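Local coordinates for SVP1-like protein 2 (PDB 4V16) that probably binds phosphatidylinositol 3,5-bisphosphate through a beta-propeller and so associates with membranes in protein transport, at residues K308-D313 / W319-Q324; R205-Q208 / V213-R216; M49-P54 / H79-V84. All coordinates share one frame; numbering follows the deposited sequence.

Contact 1: residues K308-D313 / W319-Q324; sequences KLNYND and WLQLNQ
Lys308, Leu309 and Asn310 run antiparallel to Gln321, Leu320 and Trp319, with the short strand axes 4.9 Å apart at their closest and 141° between their directions. Lys308 with Gln321 and Asn310 with Trp319 are hydrogen-bonded pairs, each tied by two backbone bonds; Lys308 N reaches Gln321 O at 2.9 Å. Leu309 and Leu320 form the non-hydrogen-bonded pair between them.

Asn310 and Trp319 make the largest single share of the contact, on a face of the sheet that they share with Lys308 and Gln321. The indole takes a chi1 of 88°, with CG between the backbone N and the carbonyl carbon, and this swings the ring back across Asn310. Asn310 CB then sits over the centre of the six-membered ring, 3.3 Å from its centroid, in a CH-pi contact. The Asn310 amide is inclined by 49° to the ring plane. Its ND2 comes close to Trp319 NE1, but both are donors and no bond forms between them. Instead the extended chain of Gln321 brings OE1 to Asn310 ND2, where a weak hydrogen bond of 3.3 Å forms. Further along, Asn323 ND2 lies 3.4 Å from Lys308 CB, while the lysine chain bends away from the partner strand.

On the other face Leu309 CD1 meets Leu320 CD2 at 3.9 Å, and these two buried leucines also pack on Cys271, with Leu320 reaching Phe273. Cys271 and Phe273 belong to strand 271-274, the edge strand of the preceding sheet, so the leucines work between sheets as well as within one. An outer antiparallel hairpin of this kind, pressed by one face against the neighbouring four-stranded sheet, is characteristic of a beta-propeller blade.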
ATOM      1  N   LYS A 308      -9.603 -12.850  12.232  1.00 36.67           N
ATOM      2  CA  LYS A 308     -10.947 -13.144  11.741  1.00 38.33           C
ATOM      3  C   LYS A 308     -11.903 -12.036  12.169  1.00 35.72           C
ATOM      4  O   LYS A 308     -11.926 -11.639  13.334  1.00 37.37           O
ATOM      5  CB  LYS A 308     -11.440 -14.498  12.260  1.00 38.48           C
ATOM      6  CG  LYS A 308     -12.834 -14.895  11.764  1.00 33.53           C
ATOM      7  CD  LYS A 308     -12.847 -15.174  10.262  1.00 52.79           C
ATOM      8  CE  LYS A 308     -14.262 -15.327   9.722  1.00 58.50           C
ATOM      9  NZ  LYS A 308     -14.974 -16.501  10.300  1.00 57.83           N
ATOM     10  N   LEU A 309     -12.687 -11.539  11.218  1.00 36.45           N
ATOM     11  CA  LEU A 309     -13.675 -10.506  11.498  1.00 36.39           C
ATOM     12  C   LEU A 309     -15.041 -11.148  11.713  1.00 37.29           C
ATOM     13  O   LEU A 309     -15.739 -11.474  10.754  1.00 43.75           O
ATOM     14  CB  LEU A 309     -13.727  -9.490  10.355  1.00 39.43           C
ATOM     15  CG  LEU A 309     -14.686  -8.310  10.520  1.00 33.85           C
ATOM     16  CD1 LEU A 309     -14.385  -7.520  11.785  1.00 38.30           C
ATOM     17  CD2 LEU A 309     -14.615  -7.402   9.303  1.00 38.65           C
ATOM     18  N   ASN A 310     -15.412 -11.329  12.977  1.00 39.80           N
ATOM     19  CA  ASN A 310     -16.650 -12.020  13.331  1.00 43.31           C
ATOM     20  C   ASN A 310     -17.846 -11.079  13.418  1.00 36.39           C
ATOM     21  O   ASN A 310     -17.687  -9.881  13.649  1.00 38.60           O
ATOM     22  CB  ASN A 310     -16.479 -12.753  14.661  1.00 43.22           C
ATOM     23  CG  ASN A 310     -15.614 -13.991  14.539  1.00 43.49           C
ATOM     24  OD1 ASN A 310     -15.741 -14.762  13.586  1.00 52.54           O
ATOM     25  ND2 ASN A 310     -14.726 -14.189  15.506  1.00 41.33           N
ATOM     26  N   TYR A 311     -19.040 -11.636  13.237  1.00 44.36           N
ATOM     27  CA  TYR A 311     -20.277 -10.866  13.305  1.00 43.97           C
ATOM     28  C   TYR A 311     -21.375 -11.659  14.002  1.00 47.51           C
ATOM     29  O   TYR A 311     -21.637 -12.812  13.656  1.00 47.13           O
ATOM     30  CB  TYR A 311     -20.738 -10.458  11.904  1.00 39.47           C
ATOM     31  CG  TYR A 311     -22.000  -9.624  11.897  1.00 45.76           C
ATOM     32  CD1 TYR A 311     -21.982  -8.304  12.326  1.00 45.26           C
ATOM     33  CD2 TYR A 311     -23.209 -10.154  11.458  1.00 52.54           C
ATOM     34  CE1 TYR A 311     -23.130  -7.534  12.323  1.00 48.42           C
ATOM     35  CE2 TYR A 311     -24.363  -9.390  11.451  1.00 49.28           C
ATOM     36  CZ  TYR A 311     -24.318  -8.081  11.885  1.00 52.02           C
ATOM     37  OH  TYR A 311     -25.457  -7.310  11.883  1.00 53.34           O
ATOM     38  N   ASN A 312     -22.004 -11.032  14.991  1.00 51.77           N
ATOM     39  CA  ASN A 312     -23.143 -11.619  15.685  1.00 53.33           C
ATOM     40  C   ASN A 312     -24.444 -11.027  15.152  1.00 60.62           C
ATOM     41  O   ASN A 312     -24.788  -9.884  15.457  1.00 54.05           O
ATOM     42  CB  ASN A 312     -23.023 -11.389  17.192  1.00 59.93           C
ATOM     43  CG  ASN A 312     -24.148 -12.037  17.974  1.00 64.06           C
ATOM     44  OD1 ASN A 312     -24.895 -12.864  17.448  1.00 66.12           O
ATOM     45  ND2 ASN A 312     -24.270 -11.667  19.243  1.00 63.09           N
ATOM     46  N   ASP A 313     -25.161 -11.810  14.351  1.00 67.39           N
ATOM     47  CA  ASP A 313     -26.382 -11.338  13.705  1.00 68.17           C
ATOM     48  C   ASP A 313     -27.497 -11.080  14.717  1.00 73.27           C
ATOM     49  O   ASP A 313     -28.413 -10.297  14.455  1.00 72.24           O
ATOM     50  CB  ASP A 313     -26.843 -12.343  12.662  1.00 56.44           C
ATOM     51  N   TRP A 319     -16.691  -8.142  16.011  1.00 36.62           N
ATOM     52  CA  TRP A 319     -15.545  -8.246  16.909  1.00 37.36           C
ATOM     53  C   TRP A 319     -14.384  -8.964  16.222  1.00 35.96           C
ATOM     54  O   TRP A 319     -14.586  -9.884  15.428  1.00 36.34           O
ATOM     55  CB  TRP A 319     -15.938  -8.958  18.211  1.00 30.16           C
ATOM     56  CG  TRP A 319     -15.819 -10.456  18.189  1.00 37.23           C
ATOM     57  CD1 TRP A 319     -14.692 -11.196  18.419  1.00 41.22           C
ATOM     58  CD2 TRP A 319     -16.872 -11.397  17.949  1.00 37.19           C
ATOM     59  NE1 TRP A 319     -14.978 -12.536  18.327  1.00 38.13           N
ATOM     60  CE2 TRP A 319     -16.309 -12.687  18.040  1.00 43.04           C
ATOM     61  CE3 TRP A 319     -18.234 -11.275  17.662  1.00 39.79           C
ATOM     62  CZ2 TRP A 319     -17.061 -13.844  17.852  1.00 47.43           C
ATOM     63  CZ3 TRP A 319     -18.979 -12.426  17.475  1.00 44.71           C
ATOM     64  CH2 TRP A 319     -18.391 -13.693  17.571  1.00 44.98           C
ATOM     65  N   LEU A 320     -13.167  -8.523  16.533  1.00 34.25           N
ATOM     66  CA  LEU A 320     -11.958  -9.082  15.939  1.00 28.08           C
ATOM     67  C   LEU A 320     -11.356 -10.180  16.809  1.00 28.77           C
ATOM     68  O   LEU A 320     -11.414 -10.119  18.037  1.00 31.86           O
ATOM     69  CB  LEU A 320     -10.922  -7.980  15.713  1.00 29.08           C
ATOM     70  CG  LEU A 320     -11.139  -7.084  14.494  1.00 31.97           C
ATOM     71  CD1 LEU A 320     -10.295  -5.825  14.610  1.00 29.27           C
ATOM     72  CD2 LEU A 320     -10.803  -7.839  13.217  1.00 30.67           C
ATOM     73  N   GLN A 321     -10.768 -11.179  16.157  1.00 29.41           N
ATOM     74  CA  GLN A 321     -10.142 -12.297  16.849  1.00 33.71           C
ATOM     75  C   GLN A 321      -8.813 -12.656  16.193  1.00 39.27           C
ATOM     76  O   GLN A 321      -8.751 -12.879  14.983  1.00 37.53           O
ATOM     77  CB  GLN A 321     -11.073 -13.510  16.849  1.00 36.15           C
ATOM     78  CG  GLN A 321     -10.619 -14.648  17.750  1.00 46.17           C
ATOM     79  CD  GLN A 321     -11.451 -15.904  17.567  1.00 61.32           C
ATOM     80  OE1 GLN A 321     -12.203 -16.033  16.598  1.00 55.08           O
ATOM     81  NE2 GLN A 321     -11.321 -16.840  18.501  1.00 71.83           N
ATOM     82  N   LEU A 322      -7.756 -12.709  16.998  1.00 39.17           N
ATOM     83  CA  LEU A 322      -6.434 -13.089  16.513  1.00 30.19           C
ATOM     84  C   LEU A 322      -6.279 -14.604  16.565  1.00 37.94           C
ATOM     85  O   LEU A 322      -6.073 -15.177  17.634  1.00 41.72           O
ATOM     86  CB  LEU A 322      -5.342 -12.412  17.343  1.00 31.36           C
ATOM     87  CG  LEU A 322      -3.894 -12.776  17.004  1.00 38.47           C
ATOM     88  CD1 LEU A 322      -3.572 -12.446  15.555  1.00 42.48           C
ATOM     89  CD2 LEU A 322      -2.931 -12.060  17.937  1.00 37.55           C
ATOM     90  N   ASN A 323      -6.379 -15.247  15.405  1.00 43.84           N
ATOM     91  CA  ASN A 323      -6.331 -16.704  15.326  1.00 41.26           C
ATOM     92  C   ASN A 323      -4.913 -17.269  15.379  1.00 37.56           C
ATOM     93  O   ASN A 323      -4.573 -18.012  16.300  1.00 49.91           O
ATOM     94  CB  ASN A 323      -7.021 -17.184  14.046  1.00 48.80           C
ATOM     95  CG  ASN A 323      -8.533 -17.069  14.118  1.00 53.06           C
ATOM     96  OD1 ASN A 323      -9.121 -17.085  15.201  1.00 47.72           O
ATOM     97  ND2 ASN A 323      -9.173 -16.961  12.958  1.00 47.08           N
ATOM     98  N   GLN A 324      -4.094 -16.917  14.390  1.00 41.30           N
ATOM     99  CA  GLN A 324      -2.749 -17.475  14.268  1.00 42.36           C
ATOM    100  C   GLN A 324      -1.677 -16.390  14.247  1.00 39.87           C
ATOM    101  O   GLN A 324      -1.934 -15.248  13.865  1.00 40.51           O
ATOM    102  CB  GLN A 324      -2.650 -18.329  13.014  1.00 42.04           C
TER

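Contact 2: residues R205-Q208 / V213-R216; sequences RVFQ and VLVR
Val206 pairs with both Val215 and Arg216 in a classic beta bulge, set in the outer hairpin of a propeller blade, both segments within the first WD repeat. Val206 O accepts from Val215 N and, more weakly, from Arg216 N, while Val206 N donates to Arg216 O. Beyond the bulge, Gln208 N bonds to Val213 O.

Leu214 explains the packing on one face. Its CB lies 4.0 Å from Phe207 CE2. With CG anti to the backbone N (chi1 180°), CD1 is carried over the face of the Phe207 ring, nearer the ring's margin than its middle, in a CH-pi contact. The same methyl, Leu214 CD1, meets Val206 O at 3.5 Å and touches Arg205 CB at 3.7 Å; the guanidinium of Arg205 goes elsewhere, to Ala177 O.

Gln208 CG rests on Val215 CG2 at 3.6 Å, and its CB lies against Val213 CG2. A glycine in place of Gln208 would probably leave these two valine methyls without their aliphatic partner at the end of the hairpin. Within the bulge, the Arg216 chain folds back, so that NE donates to Val215 O, 3.1 Å away, from well above the carbonyl plane.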
ATOM      1  N   ARG A 205     -11.318  10.468   5.827  1.00 37.03           N
ATOM      2  CA  ARG A 205     -12.336  10.845   4.851  1.00 35.54           C
ATOM      3  C   ARG A 205     -12.300   9.945   3.622  1.00 32.94           C
ATOM      4  O   ARG A 205     -11.243   9.446   3.238  1.00 33.93           O
ATOM      5  CB  ARG A 205     -12.154  12.304   4.433  1.00 33.41           C
ATOM      6  CG  ARG A 205     -12.291  13.294   5.580  1.00 32.77           C
ATOM      7  CD  ARG A 205     -12.734  14.659   5.082  1.00 41.75           C
ATOM      8  NE  ARG A 205     -13.014  15.579   6.184  1.00 48.65           N
ATOM      9  CZ  ARG A 205     -12.181  16.519   6.629  1.00 51.46           C
ATOM     10  NH1 ARG A 205     -10.988  16.694   6.072  1.00 44.66           N
ATOM     11  NH2 ARG A 205     -12.547  17.295   7.640  1.00 53.32           N
ATOM     12  N   VAL A 206     -13.470   9.744   3.018  1.00 39.24           N
ATOM     13  CA  VAL A 206     -13.605   8.930   1.814  1.00 38.58           C
ATOM     14  C   VAL A 206     -14.231   9.754   0.692  1.00 36.86           C
ATOM     15  O   VAL A 206     -15.287  10.358   0.876  1.00 38.76           O
ATOM     16  CB  VAL A 206     -14.466   7.680   2.071  1.00 35.07           C
ATOM     17  CG1 VAL A 206     -14.573   6.830   0.810  1.00 38.11           C
ATOM     18  CG2 VAL A 206     -13.883   6.862   3.212  1.00 32.52           C
ATOM     19  N   PHE A 207     -13.578   9.766  -0.469  1.00 39.29           N
ATOM     20  CA  PHE A 207     -14.041  10.545  -1.615  1.00 39.46           C
ATOM     21  C   PHE A 207     -14.282   9.664  -2.837  1.00 44.42           C
ATOM     22  O   PHE A 207     -13.659   8.610  -2.984  1.00 38.36           O
ATOM     23  CB  PHE A 207     -13.024  11.630  -1.975  1.00 35.97           C
ATOM     24  CG  PHE A 207     -12.711  12.570  -0.850  1.00 38.21           C
ATOM     25  CD1 PHE A 207     -11.683  12.292   0.036  1.00 38.17           C
ATOM     26  CD2 PHE A 207     -13.431  13.740  -0.689  1.00 35.15           C
ATOM     27  CE1 PHE A 207     -11.389  13.160   1.069  1.00 38.30           C
ATOM     28  CE2 PHE A 207     -13.141  14.610   0.342  1.00 33.34           C
ATOM     29  CZ  PHE A 207     -12.118  14.321   1.222  1.00 34.76           C
ATOM     30  N   GLN A 208     -15.183  10.106  -3.711  1.00 41.76           N
ATOM     31  CA  GLN A 208     -15.382   9.465  -5.009  1.00 46.47           C
ATOM     32  C   GLN A 208     -14.337   9.947  -6.009  1.00 41.41           C
ATOM     33  O   GLN A 208     -14.134  11.148  -6.173  1.00 45.52           O
ATOM     34  CB  GLN A 208     -16.784   9.754  -5.549  1.00 54.58           C
ATOM     35  CG  GLN A 208     -17.851   8.786  -5.072  1.00 61.88           C
ATOM     36  CD  GLN A 208     -19.227   9.122  -5.615  1.00 69.84           C
ATOM     37  OE1 GLN A 208     -19.357   9.716  -6.687  1.00 76.09           O
ATOM     38  NE2 GLN A 208     -20.263   8.747  -4.874  1.00 65.32           N
ATOM     39  N   VAL A 213     -16.341  13.992  -4.515  1.00 47.34           N
ATOM     40  CA  VAL A 213     -17.333  14.269  -3.481  1.00 49.09           C
ATOM     41  C   VAL A 213     -17.103  13.408  -2.243  1.00 42.30           C
ATOM     42  O   VAL A 213     -16.845  12.208  -2.341  1.00 38.96           O
ATOM     43  CB  VAL A 213     -18.776  14.042  -3.990  1.00 50.32           C
ATOM     44  CG1 VAL A 213     -19.162  15.132  -4.974  1.00 51.82           C
ATOM     45  CG2 VAL A 213     -18.934  12.656  -4.614  1.00 55.52           C
ATOM     46  N   LEU A 214     -17.196  14.037  -1.077  1.00 39.49           N
ATOM     47  CA  LEU A 214     -17.029  13.339   0.191  1.00 37.54           C
ATOM     48  C   LEU A 214     -18.146  12.324   0.408  1.00 43.31           C
ATOM     49  O   LEU A 214     -19.304  12.692   0.611  1.00 47.21           O
ATOM     50  CB  LEU A 214     -17.000  14.339   1.348  1.00 35.79           C
ATOM     51  CG  LEU A 214     -16.831  13.750   2.751  1.00 38.04           C
ATOM     52  CD1 LEU A 214     -15.431  13.188   2.927  1.00 41.13           C
ATOM     53  CD2 LEU A 214     -17.128  14.797   3.808  1.00 40.20           C
ATOM     54  N   VAL A 215     -17.789  11.046   0.370  1.00 45.46           N
ATOM     55  CA  VAL A 215     -18.745   9.974   0.618  1.00 42.62           C
ATOM     56  C   VAL A 215     -18.964   9.782   2.114  1.00 43.71           C
ATOM     57  O   VAL A 215     -20.102   9.689   2.573  1.00 49.99           O
ATOM     58  CB  VAL A 215     -18.272   8.641   0.003  1.00 48.41           C
ATOM     59  CG1 VAL A 215     -19.243   7.511   0.341  1.00 62.24           C
ATOM     60  CG2 VAL A 215     -18.124   8.779  -1.500  1.00 51.07           C
ATOM     61  N   ARG A 216     -17.872   9.717   2.871  1.00 39.88           N
ATOM     62  CA  ARG A 216     -17.962   9.454   4.302  1.00 40.01           C
ATOM     63  C   ARG A 216     -16.817  10.084   5.085  1.00 37.68           C
ATOM     64  O   ARG A 216     -15.762  10.393   4.532  1.00 38.82           O
ATOM     65  CB  ARG A 216     -17.983   7.949   4.563  1.00 42.93           C
ATOM     66  CG  ARG A 216     -18.991   7.512   5.616  1.00 53.07           C
ATOM     67  CD  ARG A 216     -19.951   6.482   5.061  1.00 55.52           C
ATOM     68  NE  ARG A 216     -20.592   6.931   3.825  1.00 74.22           N
ATOM     69  CZ  ARG A 216     -21.553   6.264   3.187  1.00 81.55           C
ATOM     70  NH1 ARG A 216     -22.003   5.112   3.666  1.00 83.63           N
ATOM     71  NH2 ARG A 216     -22.068   6.752   2.066  1.00 77.16           N
TER

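Contact 3: residues M49-P54 / H79-V84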
ATOM      1  N   MET A  49       8.888 -18.624  -3.897  1.00 37.69           N
ATOM      2  CA  MET A  49      10.204 -18.631  -4.527  1.00 42.10           C
ATOM      3  C   MET A  49      11.194 -17.723  -3.804  1.00 38.99           C
ATOM      4  O   MET A  49      10.808 -16.881  -2.992  1.00 41.53           O
ATOM      5  CB  MET A  49      10.091 -18.208  -5.994  1.00 44.16           C
ATOM      6  CG  MET A  49       9.998 -16.706  -6.232  1.00 49.56           C
ATOM      7  SD  MET A  49      11.461 -16.102  -7.099  1.00 58.80           S
ATOM      8  CE  MET A  49      12.001 -14.783  -6.019  1.00 47.74           C
ATOM      9  N   SER A  50      12.473 -17.896  -4.123  1.00 40.34           N
ATOM     10  CA  SER A  50      13.542 -17.094  -3.543  1.00 41.62           C
ATOM     11  C   SER A  50      14.672 -16.931  -4.552  1.00 42.10           C
ATOM     12  O   SER A  50      14.997 -17.865  -5.286  1.00 48.49           O
ATOM     13  CB  SER A  50      14.066 -17.736  -2.258  1.00 42.23           C
ATOM     14  OG  SER A  50      15.169 -17.011  -1.745  1.00 51.63           O
ATOM     15  N   GLN A  51      15.267 -15.741  -4.581  1.00 40.49           N
ATOM     16  CA  GLN A  51      16.304 -15.417  -5.556  1.00 45.22           C
ATOM     17  C   GLN A  51      17.465 -14.682  -4.901  1.00 47.50           C
ATOM     18  O   GLN A  51      17.290 -13.587  -4.364  1.00 47.79           O
ATOM     19  CB  GLN A  51      15.718 -14.566  -6.687  1.00 45.36           C
ATOM     20  CG  GLN A  51      16.731 -14.098  -7.725  1.00 46.42           C
ATOM     21  CD  GLN A  51      17.361 -15.248  -8.484  1.00 49.53           C
ATOM     22  OE1 GLN A  51      16.663 -16.122  -8.997  1.00 46.86           O
ATOM     23  NE2 GLN A  51      18.687 -15.255  -8.557  1.00 48.47           N
ATOM     24  N   GLU A  52      18.649 -15.286  -4.953  1.00 49.58           N
ATOM     25  CA  GLU A  52      19.855 -14.638  -4.453  1.00 47.69           C
ATOM     26  C   GLU A  52      20.079 -13.337  -5.212  1.00 54.05           C
ATOM     27  O   GLU A  52      20.145 -13.324  -6.442  1.00 57.19           O
ATOM     28  CB  GLU A  52      21.057 -15.554  -4.592  1.00 45.49           C
ATOM     29  N   MET A  53      20.179 -12.241  -4.468  1.00 57.19           N
ATOM     30  CA  MET A  53      20.250 -10.918  -5.068  1.00 54.68           C
ATOM     31  C   MET A  53      20.737  -9.888  -4.050  1.00 62.66           C
ATOM     32  O   MET A  53      19.980  -9.494  -3.160  1.00 56.34           O
ATOM     33  CB  MET A  53      18.877 -10.512  -5.610  1.00 54.58           C
ATOM     34  CG  MET A  53      18.861  -9.191  -6.365  1.00 59.66           C
ATOM     35  SD  MET A  53      19.858  -9.222  -7.867  1.00 61.61           S
ATOM     36  CE  MET A  53      18.921 -10.359  -8.883  1.00 52.82           C
ATOM     37  N   PRO A  54      22.002  -9.453  -4.172  1.00 69.71           N
ATOM     38  CA  PRO A  54      22.494  -8.386  -3.298  1.00 71.41           C
ATOM     39  C   PRO A  54      22.077  -6.998  -3.793  1.00 69.58           C
ATOM     40  O   PRO A  54      21.737  -6.830  -4.966  1.00 70.61           O
ATOM     41  CB  PRO A  54      24.011  -8.563  -3.359  1.00 66.74           C
ATOM     42  CG  PRO A  54      24.254  -9.081  -4.730  1.00 67.00           C
ATOM     43  CD  PRO A  54      23.056  -9.936  -5.085  1.00 65.63           C
ATOM     44  N   HIS A  79      15.394  -2.155 -11.906  1.00 38.57           N
ATOM     45  CA  HIS A  79      15.388  -3.374 -12.709  1.00 41.06           C
ATOM     46  C   HIS A  79      13.974  -3.906 -12.903  1.00 37.18           C
ATOM     47  O   HIS A  79      13.120  -3.744 -12.034  1.00 36.59           O
ATOM     48  CB  HIS A  79      16.247  -4.457 -12.052  1.00 38.67           C
ATOM     49  CG  HIS A  79      17.677  -4.065 -11.858  1.00 40.56           C
ATOM     50  ND1 HIS A  79      18.695  -4.545 -12.655  1.00 42.40           N
ATOM     51  CD2 HIS A  79      18.263  -3.246 -10.953  1.00 40.31           C
ATOM     52  CE1 HIS A  79      19.844  -4.035 -12.251  1.00 44.75           C
ATOM     53  NE2 HIS A  79      19.610  -3.244 -11.220  1.00 48.54           N
ATOM     54  N   ILE A  80      13.738  -4.533 -14.053  1.00 35.19           N
ATOM     55  CA  ILE A  80      12.539  -5.332 -14.270  1.00 36.66           C
ATOM     56  C   ILE A  80      12.980  -6.779 -14.463  1.00 38.66           C
ATOM     57  O   ILE A  80      13.458  -7.160 -15.532  1.00 42.28           O
ATOM     58  CB  ILE A  80      11.720  -4.855 -15.485  1.00 40.12           C
ATOM     59  CG1 ILE A  80      11.348  -3.376 -15.342  1.00 42.17           C
ATOM     60  CG2 ILE A  80      10.464  -5.701 -15.644  1.00 36.42           C
ATOM     61  CD1 ILE A  80      10.467  -3.062 -14.149  1.00 35.21           C
ATOM     62  N   TRP A  81      12.816  -7.573 -13.411  1.00 37.17           N
ATOM     63  CA  TRP A  81      13.335  -8.934 -13.360  1.00 37.95           C
ATOM     64  C   TRP A  81      12.306  -9.948 -13.859  1.00 40.04           C
ATOM     65  O   TRP A  81      11.135  -9.897 -13.482  1.00 37.56           O
ATOM     66  CB  TRP A  81      13.760  -9.256 -11.923  1.00 38.59           C
ATOM     67  CG  TRP A  81      14.320 -10.633 -11.699  1.00 40.27           C
ATOM     68  CD1 TRP A  81      13.652 -11.723 -11.217  1.00 37.98           C
ATOM     69  CD2 TRP A  81      15.670 -11.055 -11.918  1.00 42.66           C
ATOM     70  NE1 TRP A  81      14.501 -12.800 -11.133  1.00 35.87           N
ATOM     71  CE2 TRP A  81      15.746 -12.416 -11.558  1.00 42.60           C
ATOM     72  CE3 TRP A  81      16.820 -10.417 -12.390  1.00 42.81           C
ATOM     73  CZ2 TRP A  81      16.926 -13.150 -11.655  1.00 50.15           C
ATOM     74  CZ3 TRP A  81      17.993 -11.148 -12.487  1.00 55.21           C
ATOM     75  CH2 TRP A  81      18.036 -12.499 -12.121  1.00 52.75           C
ATOM     76  N   ASP A  82      12.751 -10.855 -14.723  1.00 37.19           N
ATOM     77  CA  ASP A  82      11.908 -11.943 -15.203  1.00 34.82           C
ATOM     78  C   ASP A  82      12.129 -13.162 -14.314  1.00 40.52           C
ATOM     79  O   ASP A  82      13.248 -13.660 -14.190  1.00 41.62           O
ATOM     80  CB  ASP A  82      12.222 -12.265 -16.666  1.00 43.11           C
ATOM     81  CG  ASP A  82      11.187 -13.178 -17.303  1.00 39.57           C
ATOM     82  OD1 ASP A  82      10.700 -14.101 -16.622  1.00 34.24           O
ATOM     83  OD2 ASP A  82      10.857 -12.966 -18.489  1.00 45.18           O
ATOM     84  N   ASP A  83      11.050 -13.643 -13.709  1.00 42.02           N
ATOM     85  CA  ASP A  83      11.137 -14.655 -12.663  1.00 41.12           C
ATOM     86  C   ASP A  83      11.374 -16.067 -13.206  1.00 44.89           C
ATOM     87  O   ASP A  83      11.834 -16.945 -12.473  1.00 40.06           O
ATOM     88  CB  ASP A  83       9.857 -14.630 -11.819  1.00 47.15           C
ATOM     89  CG  ASP A  83       9.980 -15.433 -10.542  1.00 60.18           C
ATOM     90  OD1 ASP A  83      11.121 -15.663 -10.087  1.00 72.33           O
ATOM     91  OD2 ASP A  83       8.932 -15.827  -9.987  1.00 57.59           O
ATOM     92  N   VAL A  84      11.057 -16.289 -14.480  1.00 41.21           N
ATOM     93  CA  VAL A  84      11.246 -17.605 -15.088  1.00 40.11           C
ATOM     94  C   VAL A  84      12.531 -17.627 -15.913  1.00 40.30           C
ATOM     95  O   VAL A  84      13.273 -18.610 -15.888  1.00 42.72           O
ATOM     96  CB  VAL A  84      10.034 -18.014 -15.972  1.00 42.01           C
ATOM     97  CG1 VAL A  84       9.737 -16.978 -17.040  1.00 49.57           C
ATOM     98  CG2 VAL A  84      10.266 -19.378 -16.600  1.00 46.60           C
TER
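Met53 reaches Trp81 by leaving the backbone with CG anti to its N (chi1 -175°) and then bending at chi2 and chi3, while Trp81, with chi1 of 180°, extends its indole to meet it. The two side chains approach head-on from their own strands, and Met53 CE ends over one face of the six-membered ring, 4.0 Å from the centroid, in a CH-pi contact displaced from the ring's middle. Phe70 touches both side chains.

The Gln51 side chain runs nearly perpendicular to that of Trp81, with amide and ring planes 49° apart and Gln51 CD 3.8 Å from Trp81 CZ2. The amide is steadied from its own strand, because Gln51 NE2 donates to Glu52 O at 3.2 Å. Met49 and Asp83 pass alongside with their ends pointing opposite ways, Met49 CG 4.0 Å from Asp83 OD2; the still closer approach of the sulfur is doubtful at this resolution. Just before Asp83, Asp82 OD1 accepts from Val84 N in an Asx turn and also bonds to Asn66 ND2.

No hydrogen bond joins the two segments, and even the nearest CA atoms, those of Gln51 and Asp83, are 8.8 Å apart. Side chains alone bridge the edge strand of one four-stranded sheet and the third strand of the next, the face-to-face packing of adjacent blades in a beta-propeller.

From the N terminus, contact 3 comes first: residues 49-54 and 79-84 close a loop that leaves the edge of one sheet and returns in the third strand of the next, so it ties two consecutive blades. Contact 2 follows, closing the short turn of a hairpin within one blade. Contact 1 closes another hairpin turn in the last blade and also leans on the blade before it. The three loops follow one another in series, neither nesting nor crossing. Contacts 2 and 3 lie on opposite sides of the chain's centre, their own centres about 40 Å apart. Contacts 1 and 2 pair strands inside a blade, whereas contact 3 packs one blade of the seven-bladed ring on the next.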